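Local coordinates for putative uronate isomerase (Thermotoga maritima, PDB 4NAR), which is of uncertain function, but is probably an isomerase, possibly with lactate racemase activity, at residues G116-S119 against D125-E128; T173-T178 against R200-R205; S218-M223 against L246-K251. One frame throughout, in Å; residues are numbered along the deposited sequence.

Contact 1 of 3, residues G116-S119 against D125-E128; sequences GFVS and DLEE
V118 and S119 of helix 115-121 meet L126, E127 and E128 in the turn that leads from this helix to strand 130-135. The contact lies at the protein surface. V118 is its buried part. Its CG1 methyl lies 3.6 Å from L126 CB, so the valine meets the base of the leucine side chain at an angle. The carbonyl oxygen E128 O sits against the whole isopropyl group, 3.6 Å from V118 CB and at similar distances from both methyls. S119 lies alongside E127. With OG anti to the backbone N (chi1 179°), the hydroxyl is carried over to the aliphatic part of the glutamate, 3.5 Å from E127 CG. S119 OG and E127 OE2 stay 3.7 Å apart and form no hydrogen bond. E127 has a left-handed backbone (phi 55°, psi 55°), and the chain turns there past the helix. D125 OD2 hydrogen-bonds to W181 NE1 on helix 173-186. No hydrogen bond joins the two segments directly, and their touch is van der Waals contact, mostly through aliphatic carbons. T122, which lies between them, adds the polar link: its OG1 hydrogen-bonds to V118 O and makes a weak bond with L126 N.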
# COMPACT_ATOMS: atom_id res chain seq x y z
N GLY A 116 3.44 21.68 -15.19
CA GLY A 116 2.35 21.41 -16.12
C GLY A 116 1.72 20.05 -15.91
O GLY A 116 0.50 19.91 -15.74
N PHE A 117 2.57 19.02 -15.91
CA PHE A 117 2.13 17.65 -15.69
C PHE A 117 1.50 17.48 -14.29
O PHE A 117 0.45 16.85 -14.16
CB PHE A 117 3.32 16.71 -15.88
CG PHE A 117 3.06 15.30 -15.44
CD1 PHE A 117 2.25 14.45 -16.19
CD2 PHE A 117 3.63 14.82 -14.25
CE1 PHE A 117 2.01 13.13 -15.77
CE2 PHE A 117 3.38 13.51 -13.82
CZ PHE A 117 2.57 12.66 -14.58
N VAL A 118 2.15 18.05 -13.27
CA VAL A 118 1.63 18.00 -11.90
C VAL A 118 0.23 18.61 -11.82
O VAL A 118 -0.71 18.02 -11.26
CB VAL A 118 2.59 18.69 -10.91
CG1 VAL A 118 1.88 19.02 -9.59
CG2 VAL A 118 3.82 17.83 -10.67
N SER A 119 0.10 19.79 -12.41
CA SER A 119 -1.18 20.48 -12.52
C SER A 119 -2.24 19.60 -13.20
O SER A 119 -3.36 19.50 -12.73
CB SER A 119 -1.00 21.80 -13.27
OG SER A 119 -2.23 22.49 -13.42
N ASP A 125 -4.70 21.78 -8.84
CA ASP A 125 -4.63 22.04 -7.41
C ASP A 125 -3.21 22.35 -6.91
O ASP A 125 -3.03 23.17 -6.01
CB ASP A 125 -5.27 20.91 -6.58
CG ASP A 125 -6.79 21.03 -6.48
OD1 ASP A 125 -7.34 22.07 -6.93
OD2 ASP A 125 -7.46 20.11 -5.96
N LEU A 126 -2.20 21.72 -7.51
CA LEU A 126 -0.83 21.94 -7.03
C LEU A 126 -0.06 23.03 -7.79
O LEU A 126 0.40 24.01 -7.18
CB LEU A 126 -0.02 20.63 -6.99
CG LEU A 126 -0.25 19.81 -5.72
CD1 LEU A 126 -0.06 20.68 -4.47
CD2 LEU A 126 -1.64 19.17 -5.71
N GLU A 127 0.08 22.84 -9.10
CA GLU A 127 0.73 23.83 -9.97
C GLU A 127 2.14 24.26 -9.55
O GLU A 127 2.42 25.45 -9.39
CB GLU A 127 -0.16 25.06 -10.14
CG GLU A 127 -0.99 25.03 -11.41
CD GLU A 127 -2.27 25.86 -11.29
OE1 GLU A 127 -2.47 26.50 -10.23
OE2 GLU A 127 -3.07 25.87 -12.25
N GLU A 128 3.02 23.28 -9.38
CA GLU A 128 4.42 23.54 -9.09
C GLU A 128 5.29 22.33 -9.47
O GLU A 128 4.78 21.23 -9.66
CB GLU A 128 4.61 23.88 -7.61
CG GLU A 128 4.15 22.77 -6.65
CD GLU A 128 4.54 23.03 -5.20
OE1 GLU A 128 3.62 23.34 -4.40
OE2 GLU A 128 5.75 22.92 -4.86

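Contact 2 of 3, residues T173-T178 against R200-R205; sequences TEVVDT and RKIINR
I202 of helix 198-213 packs against V175 and T178, one turn apart on helix 173-186. The two helices pack side by side, next to helix 115-121. All three residues are buried.

The apolar contacts are few. I202 offers both branches. At the end of the longer branch, CD1 comes to 3.7 Å from T178 CG2, and it also lies 3.9 Å from T178 O. The shorter branch, CG2, faces V175 CG2 at 4.2 Å, which is a loose approach. CB of both T178 and I202 points at the other helix. The T178 methyl CG2 is anti to the backbone N, while OG1 is turned back along its own helix (chi1 -65°). The threonine side chain therefore turns its methyl, not its hydroxyl, to the isoleucine. Around this point I202 also touches F117 and M121 of helix 115-121, and T178 touches I130 of strand 130-135.

Two charged side chains of these segments pair outside the contact. E174 forms a salt bridge with K133, and K201 forms one with D196.

No hydrogen bond crosses between the two segments. The buried hydroxyl is satisfied within its own helix: T178 OG1 donates to E174 O at 3.0 Å, with an angle of 142° at the acceptor oxygen. T178 N gives the same oxygen the usual helical bond at 3.2 Å. The two donors reach E174 O from opposite faces of its carbonyl plane, and the hydroxyl is tilted 34° out of that plane.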
# COMPACT_ATOMS: atom_id res chain seq x y z
N THR A 173 7.96 12.78 1.09
CA THR A 173 6.73 13.52 1.26
C THR A 173 6.13 14.16 0.02
O THR A 173 4.93 13.99 -0.25
CB THR A 173 6.94 14.60 2.33
OG1 THR A 173 7.19 13.95 3.57
CG2 THR A 173 5.71 15.48 2.46
N GLU A 174 6.94 14.90 -0.73
CA GLU A 174 6.39 15.74 -1.79
C GLU A 174 5.71 14.91 -2.87
O GLU A 174 4.53 15.15 -3.17
CB GLU A 174 7.44 16.66 -2.41
CG GLU A 174 8.20 17.51 -1.42
CD GLU A 174 9.48 16.81 -0.94
OE1 GLU A 174 9.45 15.56 -0.73
OE2 GLU A 174 10.50 17.53 -0.78
N VAL A 175 6.43 13.95 -3.44
CA VAL A 175 5.87 13.17 -4.53
C VAL A 175 4.71 12.28 -4.05
O VAL A 175 3.73 12.06 -4.78
CB VAL A 175 6.97 12.35 -5.27
CG1 VAL A 175 7.64 11.33 -4.30
CG2 VAL A 175 6.40 11.68 -6.52
N VAL A 176 4.80 11.80 -2.81
CA VAL A 176 3.78 10.92 -2.26
C VAL A 176 2.48 11.69 -1.95
O VAL A 176 1.37 11.20 -2.20
CB VAL A 176 4.33 10.14 -1.03
CG1 VAL A 176 3.20 9.42 -0.27
CG2 VAL A 176 5.46 9.16 -1.48
N ASP A 177 2.62 12.91 -1.42
CA ASP A 177 1.46 13.78 -1.20
C ASP A 177 0.73 14.00 -2.53
O ASP A 177 -0.52 13.91 -2.59
CB ASP A 177 1.90 15.14 -0.64
CG ASP A 177 2.17 15.11 0.87
OD1 ASP A 177 2.39 14.01 1.45
OD2 ASP A 177 2.17 16.20 1.48
N THR A 178 1.52 14.27 -3.57
CA THR A 178 1.02 14.58 -4.90
C THR A 178 0.23 13.43 -5.49
O THR A 178 -0.87 13.65 -6.02
CB THR A 178 2.18 14.93 -5.86
OG1 THR A 178 2.82 16.14 -5.41
CG2 THR A 178 1.67 15.12 -7.29
N ARG A 200 -0.69 6.28 -10.83
CA ARG A 200 0.14 5.36 -11.59
C ARG A 200 0.95 6.16 -12.67
O ARG A 200 2.15 5.91 -12.88
CB ARG A 200 -0.78 4.28 -12.18
CG ARG A 200 -0.27 2.85 -12.15
CD ARG A 200 -0.16 2.22 -10.74
NE ARG A 200 1.15 1.59 -10.63
CZ ARG A 200 1.53 0.66 -9.76
NH1 ARG A 200 0.71 0.15 -8.85
NH2 ARG A 200 2.79 0.23 -9.82
N LYS A 201 0.33 7.15 -13.31
CA LYS A 201 1.06 8.04 -14.22
C LYS A 201 2.19 8.82 -13.54
O LYS A 201 3.31 8.91 -14.08
CB LYS A 201 0.12 9.04 -14.89
CG LYS A 201 -0.73 8.45 -16.01
CD LYS A 201 -1.76 9.48 -16.51
CE LYS A 201 -2.44 9.01 -17.79
NZ LYS A 201 -3.29 7.83 -17.50
N ILE A 202 1.89 9.40 -12.37
CA ILE A 202 2.88 10.14 -11.59
C ILE A 202 4.04 9.23 -11.16
O ILE A 202 5.22 9.58 -11.28
CB ILE A 202 2.23 10.75 -10.32
CG1 ILE A 202 1.26 11.86 -10.69
CG2 ILE A 202 3.29 11.29 -9.37
CD1 ILE A 202 0.45 12.38 -9.51
N ILE A 203 3.68 8.05 -10.66
CA ILE A 203 4.65 7.08 -10.19
C ILE A 203 5.59 6.65 -11.30
O ILE A 203 6.81 6.58 -11.09
CB ILE A 203 3.93 5.83 -9.57
CG1 ILE A 203 3.40 6.18 -8.18
CG2 ILE A 203 4.87 4.62 -9.52
CD1 ILE A 203 2.54 5.08 -7.58
N ASN A 204 5.03 6.36 -12.48
CA ASN A 204 5.83 5.91 -13.62
C ASN A 204 6.74 7.02 -14.13
O ASN A 204 7.91 6.79 -14.45
CB ASN A 204 4.95 5.41 -14.76
CG ASN A 204 4.21 4.11 -14.42
OD1 ASN A 204 4.46 3.47 -13.37
ND2 ASN A 204 3.31 3.70 -15.32
N ARG A 205 6.20 8.24 -14.19
CA ARG A 205 6.96 9.38 -14.69
C ARG A 205 8.17 9.65 -13.81
O ARG A 205 9.28 9.81 -14.30
CB ARG A 205 6.06 10.62 -14.82
CG ARG A 205 6.79 11.91 -15.19
CD ARG A 205 7.53 11.81 -16.52
NE ARG A 205 8.18 13.07 -16.90
CZ ARG A 205 9.50 13.25 -16.97
NH1 ARG A 205 10.33 12.23 -16.70
NH2 ARG A 205 10.00 14.44 -17.32

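Contact 3 of 3, residues S218-M223 against L246-K251; sequences SFTLNM and LRAYEK
T220 and N222, on the same face of strand 217-227, point at A248 of helix 241-259. The short segments of strand and helix run nearly parallel, at 5°, with their axes 8.7 Å apart. The small A248 side chain is consistent with this close approach. Its CB faces T220 CG2 at 3.8 Å and N222 CB at 4.0 Å, so the helix methyl meets both strand residues.

T220 turns its methyl to the helix. Its OG1 is anti to the backbone N (chi1 175°) and hydrogen-bonds to N149 ND2 on strand 144-150.

The N222 amide reaches past A248 to the helix backbone. Its ND2 lies 3.3 Å from Y249 CA. It is also 3.5 Å from A248 O, but the angle is too poor for a hydrogen bond. The other end of the amide, OD1, hydrogen-bonds to T151 OG1, which helps to set its orientation.

Y249 touches the amide only near its base, with CB 4.0 Å from N222 ND2. Its ring leads away from the strand. There the hydroxyl bonds to V195 O and the ring makes a cation-pi contact with R200.

F219 and L221 of the strand touch helix 12-24 instead. Helices thus lie on both faces of the sheet here, consistent with an alpha/beta/alpha sandwich, and A248 marks where helix 241-259 packs on one face.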
# COMPACT_ATOMS: atom_id res chain seq x y z
N SER A 218 18.67 -3.82 -12.21
CA SER A 218 17.47 -3.77 -11.36
C SER A 218 16.42 -4.83 -11.69
O SER A 218 15.95 -4.90 -12.83
CB SER A 218 16.80 -2.41 -11.48
OG SER A 218 17.56 -1.43 -10.81
N PHE A 219 16.00 -5.60 -10.71
CA PHE A 219 15.01 -6.63 -10.99
C PHE A 219 13.72 -6.40 -10.25
O PHE A 219 13.70 -5.93 -9.12
CB PHE A 219 15.57 -8.01 -10.70
CG PHE A 219 16.82 -8.30 -11.48
CD1 PHE A 219 16.74 -8.74 -12.80
CD2 PHE A 219 18.08 -8.05 -10.93
CE1 PHE A 219 17.90 -8.96 -13.56
CE2 PHE A 219 19.25 -8.28 -11.68
CZ PHE A 219 19.16 -8.73 -12.99
N THR A 220 12.63 -6.71 -10.93
CA THR A 220 11.34 -6.76 -10.28
C THR A 220 10.94 -8.21 -10.12
O THR A 220 11.04 -9.02 -11.05
CB THR A 220 10.24 -5.97 -11.04
OG1 THR A 220 8.99 -6.17 -10.37
CG2 THR A 220 10.12 -6.43 -12.51
N LEU A 221 10.53 -8.55 -8.90
CA LEU A 221 10.02 -9.88 -8.60
C LEU A 221 8.61 -9.62 -8.07
O LEU A 221 8.41 -9.37 -6.87
CB LEU A 221 10.94 -10.58 -7.59
CG LEU A 221 12.40 -10.72 -8.06
CD1 LEU A 221 13.25 -9.51 -7.72
CD2 LEU A 221 13.06 -11.99 -7.51
N ASN A 222 7.64 -9.63 -8.99
CA ASN A 222 6.28 -9.17 -8.74
C ASN A 222 5.38 -10.36 -8.37
O ASN A 222 5.04 -11.20 -9.21
CB ASN A 222 5.76 -8.43 -9.98
CG ASN A 222 4.53 -7.56 -9.69
OD1 ASN A 222 3.77 -7.82 -8.74
ND2 ASN A 222 4.33 -6.52 -10.51
N MSE A 223 5.01 -10.43 -7.09
CA MSE A 223 4.23 -11.54 -6.57
C MSE A 223 2.73 -11.32 -6.75
O MSE A 223 2.23 -10.19 -6.70
CB MSE A 223 4.49 -11.68 -5.07
CG MSE A 223 5.90 -12.12 -4.69
SE MSE A 223 6.11 -12.04 -2.75
CE MSE A 223 5.74 -10.16 -2.43
N LEU A 246 7.13 -2.30 -15.56
CA LEU A 246 5.88 -2.06 -16.28
C LEU A 246 5.22 -3.35 -16.79
O LEU A 246 4.02 -3.56 -16.58
CB LEU A 246 6.12 -1.07 -17.43
CG LEU A 246 5.86 0.42 -17.13
CD1 LEU A 246 6.09 0.78 -15.66
CD2 LEU A 246 6.71 1.35 -18.02
N ARG A 247 6.00 -4.21 -17.45
CA ARG A 247 5.48 -5.49 -17.97
C ARG A 247 4.97 -6.42 -16.85
O ARG A 247 3.84 -6.91 -16.90
CB ARG A 247 6.56 -6.22 -18.77
CG ARG A 247 6.91 -5.58 -20.12
CD ARG A 247 7.85 -6.49 -20.92
NE ARG A 247 9.15 -6.62 -20.26
CZ ARG A 247 10.19 -5.83 -20.52
NH1 ARG A 247 10.09 -4.88 -21.44
NH2 ARG A 247 11.33 -6.00 -19.87
N ALA A 248 5.82 -6.65 -15.85
CA ALA A 248 5.49 -7.51 -14.71
C ALA A 248 4.25 -7.01 -13.97
O ALA A 248 3.40 -7.83 -13.57
CB ALA A 248 6.69 -7.63 -13.75
N TYR A 249 4.14 -5.69 -13.81
CA TYR A 249 2.96 -5.06 -13.19
C TYR A 249 1.68 -5.29 -13.98
O TYR A 249 0.61 -5.52 -13.39
CB TYR A 249 3.18 -3.55 -13.00
CG TYR A 249 1.94 -2.76 -12.60
CD1 TYR A 249 1.41 -2.87 -11.32
CD2 TYR A 249 1.32 -1.90 -13.50
CE1 TYR A 249 0.28 -2.14 -10.95
CE2 TYR A 249 0.19 -1.17 -13.14
CZ TYR A 249 -0.33 -1.29 -11.86
OH TYR A 249 -1.45 -0.56 -11.50
N GLU A 250 1.76 -5.19 -15.30
CA GLU A 250 0.58 -5.37 -16.15
C GLU A 250 0.09 -6.82 -16.13
O GLU A 250 -1.12 -7.09 -16.05
CB GLU A 250 0.85 -4.90 -17.58
CG GLU A 250 0.62 -3.41 -17.73
CD GLU A 250 1.36 -2.81 -18.92
OE1 GLU A 250 2.16 -3.53 -19.59
OE2 GLU A 250 1.14 -1.60 -19.19
N LYS A 251 1.03 -7.75 -16.20
CA LYS A 251 0.68 -9.15 -16.07
C LYS A 251 0.08 -9.40 -14.70
O LYS A 251 -0.96 -10.07 -14.60
CB LYS A 251 1.91 -10.03 -16.29
CG LYS A 251 1.99 -10.62 -17.69
CD LYS A 251 3.19 -10.06 -18.47
CE LYS A 251 3.66 -11.01 -19.59
NZ LYS A 251 5.01 -10.60 -20.14

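The three contacts follow one another along the chain; none nests in or crosses another. Contact 1 closes the short turn at the end of helix 115-121. Contact 2 spans 21 residues, mostly helical, and brings helix 198-213 back to helix 173-186. Contact 3 then folds helix 241-259 onto strand 217-227, after the chain has passed through the antiparallel strand 231-240. Contacts 1 and 2 touch where the F117 ring packs on K201, I202 and R205. Contacts 2 and 3 touch at R200 and Y249, and at N204 and L246. Contacts 1 and 3 do not meet, with nearest atoms about 12 Å apart. Helix 198-213 therefore bridges helix 115-121 and helix 241-259.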